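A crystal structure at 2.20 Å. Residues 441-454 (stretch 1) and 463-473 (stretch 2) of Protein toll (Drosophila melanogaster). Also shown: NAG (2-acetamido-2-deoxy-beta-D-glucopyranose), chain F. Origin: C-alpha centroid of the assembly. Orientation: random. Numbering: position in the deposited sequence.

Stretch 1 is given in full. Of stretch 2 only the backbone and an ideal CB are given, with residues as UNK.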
# COMPACT_ATOMS: atom_id res chain seq x y z
N PRO A 441 20.05 -18.84 2.46
CA PRO A 441 19.77 -19.56 1.21
C PRO A 441 19.62 -18.63 -0.00
O PRO A 441 19.66 -19.09 -1.15
CB PRO A 441 18.43 -20.27 1.50
CG PRO A 441 18.40 -20.44 2.97
CD PRO A 441 19.11 -19.22 3.53
N PHE A 442 19.44 -17.35 0.26
CA PHE A 442 19.22 -16.36 -0.80
C PHE A 442 20.54 -15.84 -1.37
O PHE A 442 20.55 -15.05 -2.32
CB PHE A 442 18.39 -15.21 -0.25
CG PHE A 442 17.19 -15.68 0.52
CD1 PHE A 442 16.31 -16.60 -0.04
CD2 PHE A 442 16.97 -15.25 1.82
CE1 PHE A 442 15.22 -17.06 0.68
CE2 PHE A 442 15.88 -15.71 2.53
CZ PHE A 442 15.00 -16.60 1.96
N GLY A 443 21.64 -16.31 -0.78
CA GLY A 443 22.97 -15.77 -1.04
C GLY A 443 23.46 -15.87 -2.47
O GLY A 443 24.38 -15.14 -2.85
N TYR A 444 22.85 -16.75 -3.26
CA TYR A 444 23.26 -16.93 -4.64
C TYR A 444 22.78 -15.77 -5.50
O TYR A 444 23.30 -15.52 -6.58
CB TYR A 444 22.74 -18.26 -5.20
CG TYR A 444 23.38 -19.47 -4.55
CD1 TYR A 444 24.66 -19.87 -4.91
CD2 TYR A 444 22.72 -20.19 -3.57
CE1 TYR A 444 25.28 -20.97 -4.31
CE2 TYR A 444 23.33 -21.30 -2.96
CZ TYR A 444 24.60 -21.68 -3.34
OH TYR A 444 25.21 -22.76 -2.76
N MET A 445 21.78 -15.06 -4.99
CA MET A 445 21.11 -14.07 -5.81
C MET A 445 21.67 -12.68 -5.56
O MET A 445 21.01 -11.82 -4.97
CB MET A 445 19.59 -14.15 -5.60
CG MET A 445 19.05 -15.51 -5.98
SD MET A 445 17.27 -15.69 -5.84
CE MET A 445 17.07 -15.78 -4.06
N HIS A 446 22.90 -12.48 -6.02
CA HIS A 446 23.61 -11.21 -5.90
C HIS A 446 22.84 -10.08 -6.57
O HIS A 446 22.94 -8.93 -6.15
CB HIS A 446 25.05 -11.31 -6.45
CG HIS A 446 25.12 -11.85 -7.86
ND1 HIS A 446 25.65 -13.09 -8.16
CD2 HIS A 446 24.72 -11.31 -9.04
CE1 HIS A 446 25.58 -13.29 -9.46
NE2 HIS A 446 25.01 -12.23 -10.02
N GLY A 447 22.04 -10.41 -7.59
CA GLY A 447 21.28 -9.39 -8.29
C GLY A 447 19.94 -9.02 -7.67
O GLY A 447 19.23 -8.16 -8.21
N LEU A 448 19.59 -9.65 -6.55
CA LEU A 448 18.27 -9.45 -5.92
C LEU A 448 17.96 -7.99 -5.56
O LEU A 448 18.82 -7.28 -5.04
CB LEU A 448 18.11 -10.35 -4.69
CG LEU A 448 16.67 -10.62 -4.20
CD1 LEU A 448 15.88 -11.45 -5.22
CD2 LEU A 448 16.67 -11.31 -2.85
N LEU A 449 16.72 -7.57 -5.82
CA LEU A 449 16.29 -6.19 -5.59
C LEU A 449 15.35 -6.07 -4.39
O LEU A 449 15.47 -5.16 -3.57
CB LEU A 449 15.61 -5.62 -6.85
CG LEU A 449 16.48 -5.54 -8.11
CD1 LEU A 449 15.75 -4.97 -9.31
CD2 LEU A 449 17.78 -4.76 -7.84
N THR A 450 14.39 -6.98 -4.29
CA THR A 450 13.45 -6.98 -3.19
C THR A 450 13.57 -8.30 -2.44
O THR A 450 13.41 -9.38 -3.02
CB THR A 450 12.01 -6.86 -3.66
OG1 THR A 450 11.84 -5.67 -4.44
CG2 THR A 450 11.05 -6.84 -2.47
N LEU A 451 13.83 -8.20 -1.14
CA LEU A 451 13.75 -9.35 -0.27
C LEU A 451 12.78 -9.00 0.85
O LEU A 451 13.12 -8.27 1.79
CB LEU A 451 15.12 -9.72 0.30
CG LEU A 451 15.16 -10.93 1.24
CD1 LEU A 451 14.42 -12.13 0.63
CD2 LEU A 451 16.61 -11.30 1.59
N ASN A 452 11.57 -9.53 0.76
CA ASN A 452 10.55 -9.28 1.76
C ASN A 452 10.36 -10.50 2.65
O ASN A 452 9.80 -11.51 2.22
CB ASN A 452 9.25 -8.88 1.06
CG ASN A 452 8.13 -8.60 2.03
OD1 ASN A 452 8.32 -8.60 3.24
ND2 ASN A 452 6.94 -8.34 1.48
N LEU A 453 10.84 -10.38 3.89
CA LEU A 453 10.77 -11.45 4.88
C LEU A 453 9.95 -11.02 6.10
O LEU A 453 10.10 -11.57 7.19
CB LEU A 453 12.16 -11.85 5.35
CG LEU A 453 13.03 -12.54 4.31
CD1 LEU A 453 14.46 -12.60 4.83
CD2 LEU A 453 12.47 -13.93 4.04
N ARG A 454 9.10 -10.04 5.88
CA ARG A 454 8.22 -9.52 6.92
C ARG A 454 7.43 -10.62 7.61
O ARG A 454 6.87 -11.50 6.94
CB ARG A 454 7.29 -8.54 6.23
CG ARG A 454 6.04 -8.16 6.95
CD ARG A 454 5.35 -7.08 6.12
NE ARG A 454 4.80 -6.02 6.94
CZ ARG A 454 5.29 -4.79 7.02
NH1 ARG A 454 6.35 -4.43 6.30
NH2 ARG A 454 4.71 -3.91 7.81
N UNK A 463 24.92 -12.50 6.37
CA UNK A 463 26.09 -11.93 5.69
C UNK A 463 25.83 -11.51 4.24
O UNK A 463 26.23 -10.43 3.82
CB UNK A 463 27.23 -12.95 5.72
N UNK A 464 25.17 -12.38 3.48
CA UNK A 464 24.94 -12.10 2.07
C UNK A 464 24.05 -10.88 1.87
O UNK A 464 24.20 -10.18 0.87
CB UNK A 464 24.31 -13.32 1.39
N UNK A 465 23.15 -10.61 2.81
CA UNK A 465 22.24 -9.46 2.67
C UNK A 465 23.03 -8.16 2.74
O UNK A 465 22.65 -7.16 2.14
CB UNK A 465 21.16 -9.48 3.75
N UNK A 466 24.15 -8.19 3.47
CA UNK A 466 24.96 -6.99 3.64
C UNK A 466 26.03 -6.88 2.56
O UNK A 466 26.35 -5.79 2.10
CB UNK A 466 25.61 -6.98 5.02
N UNK A 467 26.60 -8.02 2.17
CA UNK A 467 27.85 -8.00 1.41
C UNK A 467 27.78 -8.61 0.02
O UNK A 467 28.66 -8.37 -0.80
CB UNK A 467 28.93 -8.73 2.21
N UNK A 468 26.73 -9.37 -0.25
CA UNK A 468 26.63 -10.05 -1.54
C UNK A 468 25.57 -9.39 -2.41
O UNK A 468 25.72 -9.30 -3.62
CB UNK A 468 26.31 -11.53 -1.34
N UNK A 469 24.50 -8.91 -1.80
CA UNK A 469 23.43 -8.27 -2.54
C UNK A 469 23.70 -6.79 -2.69
O UNK A 469 23.19 -5.96 -1.93
CB UNK A 469 22.08 -8.50 -1.85
N UNK A 470 24.50 -6.45 -3.70
CA UNK A 470 24.99 -5.09 -3.85
C UNK A 470 23.97 -4.20 -4.56
O UNK A 470 24.14 -2.99 -4.64
CB UNK A 470 26.31 -5.09 -4.62
N UNK A 471 22.89 -4.82 -5.04
CA UNK A 471 21.84 -4.08 -5.74
C UNK A 471 20.53 -4.02 -4.94
O UNK A 471 19.55 -3.45 -5.41
CB UNK A 471 21.58 -4.72 -7.11
N UNK A 472 20.53 -4.58 -3.74
CA UNK A 472 19.32 -4.67 -2.92
C UNK A 472 18.68 -3.31 -2.68
O UNK A 472 19.34 -2.37 -2.25
CB UNK A 472 19.64 -5.33 -1.58
N UNK A 473 17.38 -3.20 -2.97
CA UNK A 473 16.66 -1.94 -2.87
C UNK A 473 15.75 -1.93 -1.65
O UNK A 473 15.60 -0.90 -0.98
CB UNK A 473 15.85 -1.69 -4.14
C1 NAG F . 8.29 -0.44 8.11
C2 NAG F . 7.88 0.87 7.42
C3 NAG F . 6.89 1.66 8.30
C4 NAG F . 5.76 0.77 8.82
C5 NAG F . 6.35 -0.49 9.43
C6 NAG F . 5.31 -1.46 9.94
C7 NAG F . 9.34 2.16 5.92
C8 NAG F . 8.36 1.83 4.83
N2 NAG F . 9.05 1.68 7.13
O3 NAG F . 6.36 2.73 7.53
O4 NAG F . 5.05 1.43 9.87
O5 NAG F . 7.13 -1.17 8.45
O6 NAG F . 4.52 -1.96 8.87
O7 NAG F . 10.34 2.83 5.71

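Position 463 leaves stretch 1 out of reach, and its ideal CB has nothing of that stretch within 5.5 Å, so stretch 1 sets no requirement and many residues would do. It is Asn 463, whose OD1 accepts a hydrogen bond from ND2 of the residue at 467, 2.9 Å away.

At 464 the backbone is helical and CA-to-CB points toward stretch 1, with the ideal CB 3.7 Å from Gly 443 CA. A neighbour without a side chain leaves space for something short; Ala, Ser, Asn or Asp would suit. Asp 464 fills it, OD2 lying 3.1 Å from Gly 443 CA. Gly 443 N is equally near, but the angle is too poor for a hydrogen bond, so this is close packing against bare backbone.

Position 465 points sideways, its ideal CB 5.4 Å from Leu 451 CD2. Beyond lie Phe 442, Leu 451 and Leu 453, an apolar surface too distant for a small residue; a long aliphatic or aromatic side chain is called for. Trp 465, with chi1 in m, brings its end nearer. Leu 451 CD2 sits over the face of the indole, 3.8 Å from the centroid of the five-membered ring, a CH-pi contact. Phe 442 meets the indole edge, its CD2 3.8 Å from Trp 465 NE1, while Leu 453 CD1 packs 3.6 Å from Trp 465 CZ2.

Positions 466 and 467 are out of reach, and stretch 1 imposes nothing. Lys 466 bonds elsewhere in the structure; Asn 467 supplies the ND2 that bonds to Asn 463.

At 468 CA-to-CB points toward stretch 1 again, the ideal CB 4.4 Å from Gly 443 O and 5.3 Å from His 446 CB. A small or beta-branched residue fits: Ser, Thr, Val. Thr 468 sets CG2 3.5 Å from Gly 443 O and 4.1 Å from His 446 CB.

CA-to-CB of 469 points sideways, its ideal CB 4.4 Å from His 446 O and 4.7 Å from both Met 445 O and Leu 448 O. Past them lie the side chains of Phe 442, Leu 448 and Leu 451, so a slender, unbranched apolar chain is favoured. Met 469, extended beyond chi1 (m, t, t), carries CE to 3.7 Å from Phe 442 CB and 4.1 Å from Leu 448 CD2.

Position 470, in the turn from 469 to 472, points sideways and is permissive; Leu 470 barely touches stretch 1.

At 471 CA-to-CB points toward stretch 1, the ideal CB lying 3.9 Å from Leu 449 CD2, and a chain with an aliphatic base would suit. Gln 471 offers its CB there and leads its end away.

For 472, the ideal CB is 4.1 Å from Leu 448 O, with Leu 451 farther in; Leu, Ile or Met could reach. Leu 472 places CD1 4.2 Å from Leu 451 CB and 3.6 Å from Leu 449 O.

At 473 the rule is in the backbone: N of 473 donates to Leu 449 O at 2.8 Å, which any residue but proline could do. CA-to-CB points sideways, the ideal CB 3.5 Å from Leu 449 O, so a chain leading away would suit. Arg 473 leads its end away to bonds elsewhere in the structure.

Stretch 2, residues 463-473: NDWKNTMLQLR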
# COMPACT_ATOMS: atom_id res chain seq x y z
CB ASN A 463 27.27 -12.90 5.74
CG ASN A 463 28.46 -12.41 4.92
OD1 ASN A 463 29.24 -11.58 5.36
ND2 ASN A 463 28.59 -12.94 3.70
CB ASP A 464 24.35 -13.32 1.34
CG ASP A 464 23.18 -13.93 2.07
OD1 ASP A 464 23.30 -14.19 3.29
OD2 ASP A 464 22.13 -14.15 1.42
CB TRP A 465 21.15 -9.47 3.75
CG TRP A 465 20.30 -10.72 3.79
CD1 TRP A 465 20.21 -11.69 2.83
CD2 TRP A 465 19.43 -11.14 4.85
NE1 TRP A 465 19.35 -12.68 3.23
CE2 TRP A 465 18.86 -12.37 4.47
CE3 TRP A 465 19.09 -10.59 6.09
CZ2 TRP A 465 17.96 -13.06 5.28
CZ3 TRP A 465 18.20 -11.29 6.91
CH2 TRP A 465 17.65 -12.51 6.49
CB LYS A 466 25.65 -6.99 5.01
CG LYS A 466 24.73 -6.85 6.22
CD LYS A 466 25.55 -6.86 7.51
CE LYS A 466 26.31 -8.18 7.65
NZ LYS A 466 26.94 -8.38 8.97
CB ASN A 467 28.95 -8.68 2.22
CG ASN A 467 29.22 -7.98 3.54
OD1 ASN A 467 29.34 -6.75 3.59
ND2 ASN A 467 29.31 -8.76 4.61
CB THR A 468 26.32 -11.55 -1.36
OG1 THR A 468 27.29 -12.15 -0.49
CG2 THR A 468 26.36 -12.27 -2.70
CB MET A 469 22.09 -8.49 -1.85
CG MET A 469 21.77 -9.96 -1.70
SD MET A 469 20.21 -10.24 -0.85
CE MET A 469 20.16 -12.04 -0.88
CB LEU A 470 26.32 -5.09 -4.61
CG LEU A 470 27.59 -5.03 -3.76
CD1 LEU A 470 27.42 -5.76 -2.43
CD2 LEU A 470 28.76 -5.61 -4.54
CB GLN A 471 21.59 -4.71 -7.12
CG GLN A 471 22.80 -4.70 -8.05
CD GLN A 471 23.11 -3.33 -8.61
OE1 GLN A 471 22.23 -2.67 -9.18
NE2 GLN A 471 24.35 -2.88 -8.45
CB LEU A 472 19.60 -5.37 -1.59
CG LEU A 472 18.42 -6.02 -0.87
CD1 LEU A 472 17.81 -7.15 -1.72
CD2 LEU A 472 18.83 -6.56 0.49
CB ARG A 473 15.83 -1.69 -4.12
CG ARG A 473 14.78 -0.60 -4.00
CD ARG A 473 15.39 0.79 -3.85
NE ARG A 473 16.17 1.18 -5.02
CZ ARG A 473 15.66 1.77 -6.10
NH1 ARG A 473 14.36 2.04 -6.15
NH2 ARG A 473 16.44 2.09 -7.12
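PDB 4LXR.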